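Long-range contacts in beta-mannosidase GH2 (Hypocrea lixii, PDB 4UOJ), which probably hydrolyses terminal beta-linked mannose from the non-reducing ends of mannosides, as a member of glycoside hydrolase family 2: residues F241-P246 / I351-G356; P369-H374 / H565-T570. All coordinates share one frame; numbering follows the deposited sequence.

Contact 1: F241-P246 / I351-G356; sequences FNNFAP and ILFSSG
L352 meets the 241-246 loop through both of its methyls, CD1 against the backbone of N243 and F244, CD2 against CA and CB of A245. The CD1 atom of L352 lies 3.5 Å from the C atom of N243 and about as near to C of F244. The CD2 atom of L352 touches CB of A245 at 4.0 Å. CB of L352 points toward the loop, and the first torsion, with CG anti to the backbone N and beside the carbonyl carbon (chi1 173°), places the two methyls against N243-A245.

The polar half of the contact runs through a single water instead of direct hydrogen bonds. The water donates to N243 O and, at 2.6 Å, to F353 O. It accepts from N243 ND2 and from S355 N. Two bonds given and two received thus hold it from both segments. ND2 of N243 also bonds to Y534 O, which helps to fix the amide.

The loop owes its shape to a type II beta turn from F241 to F244, with N243 at its positive-phi corner (70°). In fold terms, a turn between strands 227-237 and 252-261 of the family 2 immunoglobulin-like sandwich rests on strand 351-354 at the edge of the catalytic-barrel region, an interdomain junction.

Contact 2: P369-H374 / H565-T570; sequences PGNNWH and HIYGDT. With NA (sodium ion), chain B.
W373 carries the carboxylate of D569 on one face of its indole, the two planes stacked only 19° apart. CG of D569 sits 3.4 Å above the ring plane, displaced toward the rim, and CB of D569 makes a CH-pi contact 3.5 Å from the centroid of the five-membered ring. D569 CG stands between its own backbone N and carbonyl carbon (chi1 59°), which folds the acid back over the indole. A water lies in the plane at the indole edge; it donates to N372 O and weakly accepts from G568 N. The H565 imidazole has P369 across one face at about a right angle, with CG of P369 3.6 Å from the ring centroid, while NE2 of H565 binds a sodium ion at 2.9 Å. Y567 offers its edge: OD1 of N371 lies in the ring plane, 3.3 Å from CD2 of Y567, although its hydrogen bond goes to R557.

With an alanine in place of W373, the D569 carboxylate would probably lose the surface it lies on and be freer to turn.

The backbones run nearly parallel, 6° apart, and form a single bridge of G370 with I566: I566 N donates to P369 O at 3.0 Å, and N371 N to I566 O at 3.1 Å. Glycine suits position 370 for two reasons: a CB would collide with I566 O, and at these backbone angles it would also jam against the carbonyl O of P369. I566 O also accepts a hydrogen bond from NH2 of R590.

W373 and H374 together face S354 of strand 351-354 in a classic beta bulge. The W373 ring, edge to face with F353 on that strand and against D569 and F591 of the parallel pair 569-572/591-595, packs one sheet against the other.

In the fold
From the N terminus, contact 1 comes first and closes a long excursion of beta structure: strands from 252-261 to 340-346 complete the sandwich before the chain returns at 351-356. The chain then passes through helix 360-365 and doubles back as 369-374, where contact 2 opens. Contact 2 closes a larger, helix-rich excursion through strands 380-389, 418-421, 442-446 and 481-485 of the barrel region, ending at 565-570. The two loops neither nest nor cross; they follow in series. Yet they touch, through probable hydrogen bonds from S354 N to H374 O and from N372 N to G356 O, linking the sandwich loop, through the antiparallel pair 351-354/374-377 at the barrel sheet's edge, to strand 569-572.

Contact 1: F241-P246 / I351-G356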
loop_
_atom_site.group_PDB
_atom_site.type_symbol
_atom_site.label_atom_id
_atom_site.label_comp_id
_atom_site.label_asym_id
_atom_site.label_seq_id
_atom_site.Cartn_x
_atom_site.Cartn_y
_atom_site.Cartn_z
ATOM N N PHE A 241 -1.167 -25.984 -4.573
ATOM C CA PHE A 241 -1.760 -25.711 -3.269
ATOM C C PHE A 241 -1.153 -24.450 -2.657
ATOM O O PHE A 241 0.019 -24.142 -2.899
ATOM C CB PHE A 241 -1.648 -26.935 -2.312
ATOM C CG PHE A 241 -2.367 -26.719 -0.987
ATOM C CD1 PHE A 241 -3.769 -26.553 -0.940
ATOM C CD2 PHE A 241 -1.637 -26.610 0.212
ATOM C CE1 PHE A 241 -4.411 -26.302 0.277
ATOM C CE2 PHE A 241 -2.288 -26.371 1.427
ATOM C CZ PHE A 241 -3.669 -26.223 1.453
ATOM N N ASN A 242 -1.946 -23.729 -1.860
ATOM C CA ASN A 242 -1.500 -22.502 -1.196
ATOM C C ASN A 242 -0.222 -22.760 -0.383
ATOM O O ASN A 242 -0.105 -23.815 0.233
ATOM C CB ASN A 242 -2.610 -21.954 -0.271
ATOM C CG ASN A 242 -4.003 -22.103 -0.830
ATOM O OD1 ASN A 242 -4.546 -23.213 -0.937
ATOM N ND2 ASN A 242 -4.610 -20.986 -1.184
ATOM N N ASN A 243 0.733 -21.807 -0.414
ATOM C CA ASN A 243 2.010 -21.835 0.325
ATOM C C ASN A 243 3.067 -22.843 -0.124
ATOM O O ASN A 243 4.165 -22.875 0.435
ATOM C CB ASN A 243 1.770 -21.918 1.828
ATOM C CG ASN A 243 1.077 -20.704 2.377
ATOM O OD1 ASN A 243 -0.119 -20.514 2.186
ATOM N ND2 ASN A 243 1.833 -19.866 3.074
ATOM N N PHE A 244 2.773 -23.615 -1.172
ATOM C CA PHE A 244 3.741 -24.574 -1.729
ATOM C C PHE A 244 4.088 -24.216 -3.172
ATOM O O PHE A 244 3.214 -23.738 -3.918
ATOM C CB PHE A 244 3.208 -26.010 -1.611
ATOM C CG PHE A 244 3.126 -26.493 -0.191
ATOM C CD1 PHE A 244 1.974 -26.281 0.573
ATOM C CD2 PHE A 244 4.204 -27.139 0.397
ATOM C CE1 PHE A 244 1.897 -26.706 1.902
ATOM C CE2 PHE A 244 4.139 -27.568 1.724
ATOM C CZ PHE A 244 2.983 -27.348 2.472
ATOM N N ALA A 245 5.367 -24.408 -3.543
ATOM C CA ALA A 245 5.866 -24.118 -4.887
ATOM C C ALA A 245 5.205 -25.015 -5.939
ATOM O O ALA A 245 5.351 -26.244 -5.886
ATOM C CB ALA A 245 7.379 -24.269 -4.944
ATOM N N PRO A 246 4.500 -24.431 -6.892
ATOM C CA PRO A 246 3.828 -25.208 -7.929
ATOM C C PRO A 246 4.792 -25.749 -8.977
ATOM O O PRO A 246 5.958 -25.391 -9.007
ATOM C CB PRO A 246 2.856 -24.211 -8.533
ATOM C CG PRO A 246 3.372 -22.896 -8.176
ATOM C CD PRO A 246 4.001 -23.061 -6.847
ATOM N N ILE A 351 2.278 -16.975 -8.115
ATOM C CA ILE A 351 2.877 -16.117 -7.109
ATOM C C ILE A 351 2.890 -16.881 -5.800
ATOM O O ILE A 351 1.847 -17.321 -5.306
ATOM C CB ILE A 351 2.241 -14.685 -7.045
ATOM C CG1 ILE A 351 3.021 -13.759 -6.083
ATOM C CG2 ILE A 351 0.735 -14.716 -6.731
ATOM C CD1 ILE A 351 4.399 -13.322 -6.547
ATOM N N LEU A 352 4.097 -17.115 -5.283
ATOM C CA LEU A 352 4.278 -17.866 -4.045
ATOM C C LEU A 352 4.810 -16.984 -2.942
ATOM O O LEU A 352 5.785 -16.276 -3.139
ATOM C CB LEU A 352 5.240 -19.040 -4.270
ATOM C CG LEU A 352 5.670 -19.846 -3.015
ATOM C CD1 LEU A 352 4.537 -20.727 -2.499
ATOM C CD2 LEU A 352 6.904 -20.674 -3.294
ATOM N N PHE A 353 4.181 -17.034 -1.772
ATOM C CA PHE A 353 4.741 -16.422 -0.570
ATOM C C PHE A 353 5.332 -17.604 0.217
ATOM O O PHE A 353 4.598 -18.480 0.669
ATOM C CB PHE A 353 3.709 -15.625 0.243
ATOM C CG PHE A 353 4.184 -15.324 1.641
ATOM C CD1 PHE A 353 5.307 -14.539 1.864
ATOM C CD2 PHE A 353 3.557 -15.906 2.740
ATOM C CE1 PHE A 353 5.786 -14.328 3.156
ATOM C CE2 PHE A 353 4.032 -15.674 4.034
ATOM C CZ PHE A 353 5.150 -14.900 4.231
ATOM N N SER A 354 6.667 -17.661 0.275
ATOM C CA SER A 354 7.424 -18.745 0.908
ATOM C C SER A 354 7.751 -18.408 2.360
ATOM O O SER A 354 8.488 -17.476 2.618
ATOM C CB SER A 354 8.703 -19.033 0.124
ATOM O OG SER A 354 9.323 -20.224 0.575
ATOM N N SER A 355 7.188 -19.176 3.295
ATOM C CA SER A 355 7.370 -18.957 4.730
ATOM C C SER A 355 7.707 -20.229 5.509
ATOM O O SER A 355 7.690 -20.231 6.738
ATOM C CB SER A 355 6.132 -18.264 5.320
ATOM O OG SER A 355 4.929 -18.788 4.787
ATOM N N GLY A 356 8.012 -21.302 4.782
ATOM C CA GLY A 356 8.367 -22.581 5.381
ATOM C C GLY A 356 9.826 -22.645 5.746
ATOM O O GLY A 356 10.580 -21.702 5.478
HETATM O O HOH W 1 4.823 -20.550 2.291
#

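Contact 2: P369-H374 / H565-T570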
loop_
_atom_site.group_PDB
_atom_site.type_symbol
_atom_site.label_atom_id
_atom_site.label_comp_id
_atom_site.label_asym_id
_atom_site.label_seq_id
_atom_site.Cartn_x
_atom_site.Cartn_y
_atom_site.Cartn_z
ATOM N N PRO A 369 20.054 -21.284 8.558
ATOM C CA PRO A 369 18.809 -22.009 8.812
ATOM C C PRO A 369 17.740 -21.176 9.533
ATOM O O PRO A 369 18.013 -20.098 10.062
ATOM C CB PRO A 369 19.252 -23.219 9.638
ATOM C CG PRO A 369 20.536 -22.829 10.236
ATOM C CD PRO A 369 21.190 -21.894 9.274
ATOM N N GLY A 370 16.520 -21.690 9.486
ATOM C CA GLY A 370 15.351 -21.065 10.057
ATOM C C GLY A 370 14.175 -21.168 9.111
ATOM O O GLY A 370 13.887 -22.247 8.583
ATOM N N ASN A 371 13.492 -20.045 8.890
ATOM C CA ASN A 371 12.350 -20.001 7.981
ATOM C C ASN A 371 12.505 -18.949 6.901
ATOM O O ASN A 371 13.132 -17.913 7.099
ATOM C CB ASN A 371 11.033 -19.796 8.745
ATOM C CG ASN A 371 10.502 -21.058 9.372
ATOM O OD1 ASN A 371 11.042 -21.554 10.361
ATOM N ND2 ASN A 371 9.429 -21.602 8.799
ATOM N N ASN A 372 11.903 -19.216 5.761
ATOM C CA ASN A 372 11.845 -18.295 4.631
ATOM C C ASN A 372 10.858 -17.164 4.907
ATOM O O ASN A 372 10.003 -17.288 5.778
ATOM C CB ASN A 372 11.372 -19.048 3.375
ATOM C CG ASN A 372 12.419 -19.933 2.785
ATOM O OD1 ASN A 372 13.271 -19.478 2.012
ATOM N ND2 ASN A 372 12.370 -21.213 3.132
ATOM N N TRP A 373 11.006 -16.066 4.154
ATOM C CA TRP A 373 10.056 -14.964 4.051
ATOM C C TRP A 373 10.383 -14.243 2.746
ATOM O O TRP A 373 11.078 -13.226 2.740
ATOM C CB TRP A 373 9.997 -14.042 5.285
ATOM C CG TRP A 373 8.780 -13.158 5.278
ATOM C CD1 TRP A 373 8.514 -12.140 4.412
ATOM C CD2 TRP A 373 7.635 -13.275 6.131
ATOM N NE1 TRP A 373 7.264 -11.613 4.672
ATOM C CE2 TRP A 373 6.709 -12.280 5.730
ATOM C CE3 TRP A 373 7.302 -14.119 7.195
ATOM C CZ2 TRP A 373 5.470 -12.100 6.362
ATOM C CZ3 TRP A 373 6.061 -13.965 7.806
ATOM C CH2 TRP A 373 5.165 -12.948 7.398
ATOM N N HIS A 374 9.920 -14.823 1.630
ATOM C CA HIS A 374 10.137 -14.261 0.297
ATOM C C HIS A 374 9.050 -14.603 -0.686
ATOM O O HIS A 374 8.226 -15.460 -0.425
ATOM C CB HIS A 374 11.526 -14.652 -0.259
ATOM C CG HIS A 374 11.643 -16.065 -0.720
ATOM N ND1 HIS A 374 12.117 -17.066 0.106
ATOM C CD2 HIS A 374 11.371 -16.613 -1.924
ATOM C CE1 HIS A 374 12.112 -18.182 -0.603
ATOM N NE2 HIS A 374 11.652 -17.951 -1.826
ATOM N N HIS A 565 19.677 -18.995 14.241
ATOM C CA HIS A 565 18.750 -19.144 13.119
ATOM C C HIS A 565 17.963 -17.861 12.880
ATOM O O HIS A 565 17.677 -17.126 13.817
ATOM C CB HIS A 565 17.782 -20.296 13.372
ATOM C CG HIS A 565 18.413 -21.653 13.426
ATOM N ND1 HIS A 565 17.793 -22.756 12.878
ATOM C CD2 HIS A 565 19.578 -22.064 13.977
ATOM C CE1 HIS A 565 18.578 -23.793 13.104
ATOM N NE2 HIS A 565 19.671 -23.411 13.750
ATOM N N ILE A 566 17.615 -17.610 11.620
ATOM C CA ILE A 566 16.887 -16.413 11.202
ATOM C C ILE A 566 15.482 -16.793 10.719
ATOM O O ILE A 566 15.317 -17.708 9.916
ATOM C CB ILE A 566 17.692 -15.615 10.154
ATOM C CG1 ILE A 566 19.021 -15.125 10.784
ATOM C CG2 ILE A 566 16.869 -14.442 9.574
ATOM C CD1 ILE A 566 20.112 -14.704 9.786
ATOM N N TYR A 567 14.471 -16.079 11.230
ATOM C CA TYR A 567 13.071 -16.312 10.901
ATOM C C TYR A 567 12.337 -15.007 10.610
ATOM O O TYR A 567 12.605 -13.978 11.229
ATOM C CB TYR A 567 12.346 -17.013 12.068
ATOM C CG TYR A 567 13.063 -18.180 12.692
ATOM C CD1 TYR A 567 13.942 -17.998 13.747
ATOM C CD2 TYR A 567 12.835 -19.474 12.258
ATOM C CE1 TYR A 567 14.597 -19.084 14.343
ATOM C CE2 TYR A 567 13.475 -20.568 12.850
ATOM C CZ TYR A 567 14.346 -20.372 13.904
ATOM O OH TYR A 567 14.971 -21.449 14.491
ATOM N N GLY A 568 11.387 -15.095 9.690
ATOM C CA GLY A 568 10.461 -14.022 9.350
ATOM C C GLY A 568 10.968 -12.734 8.739
ATOM O O GLY A 568 12.118 -12.619 8.324
ATOM N N ASP A 569 10.052 -11.779 8.651
ATOM C CA ASP A 569 10.301 -10.452 8.123
ATOM C C ASP A 569 10.617 -9.492 9.263
ATOM O O ASP A 569 10.431 -9.836 10.424
ATOM C CB ASP A 569 9.121 -9.961 7.250
ATOM C CG ASP A 569 7.762 -9.894 7.954
ATOM O OD1 ASP A 569 7.633 -10.442 9.071
ATOM O OD2 ASP A 569 6.816 -9.324 7.359
ATOM N N THR A 570 11.137 -8.311 8.934
ATOM C CA THR A 570 11.544 -7.306 9.927
ATOM C C THR A 570 10.654 -6.073 9.879
ATOM O O THR A 570 10.383 -5.509 8.811
ATOM C CB THR A 570 13.064 -6.994 9.876
ATOM O OG1 THR A 570 13.434 -6.521 8.574
ATOM C CG2 THR A 570 13.894 -8.211 10.224
HETATM NA NA NA B . 22.316 -24.623 13.506
HETATM O O HOH W 2 9.424 -16.822 8.340
#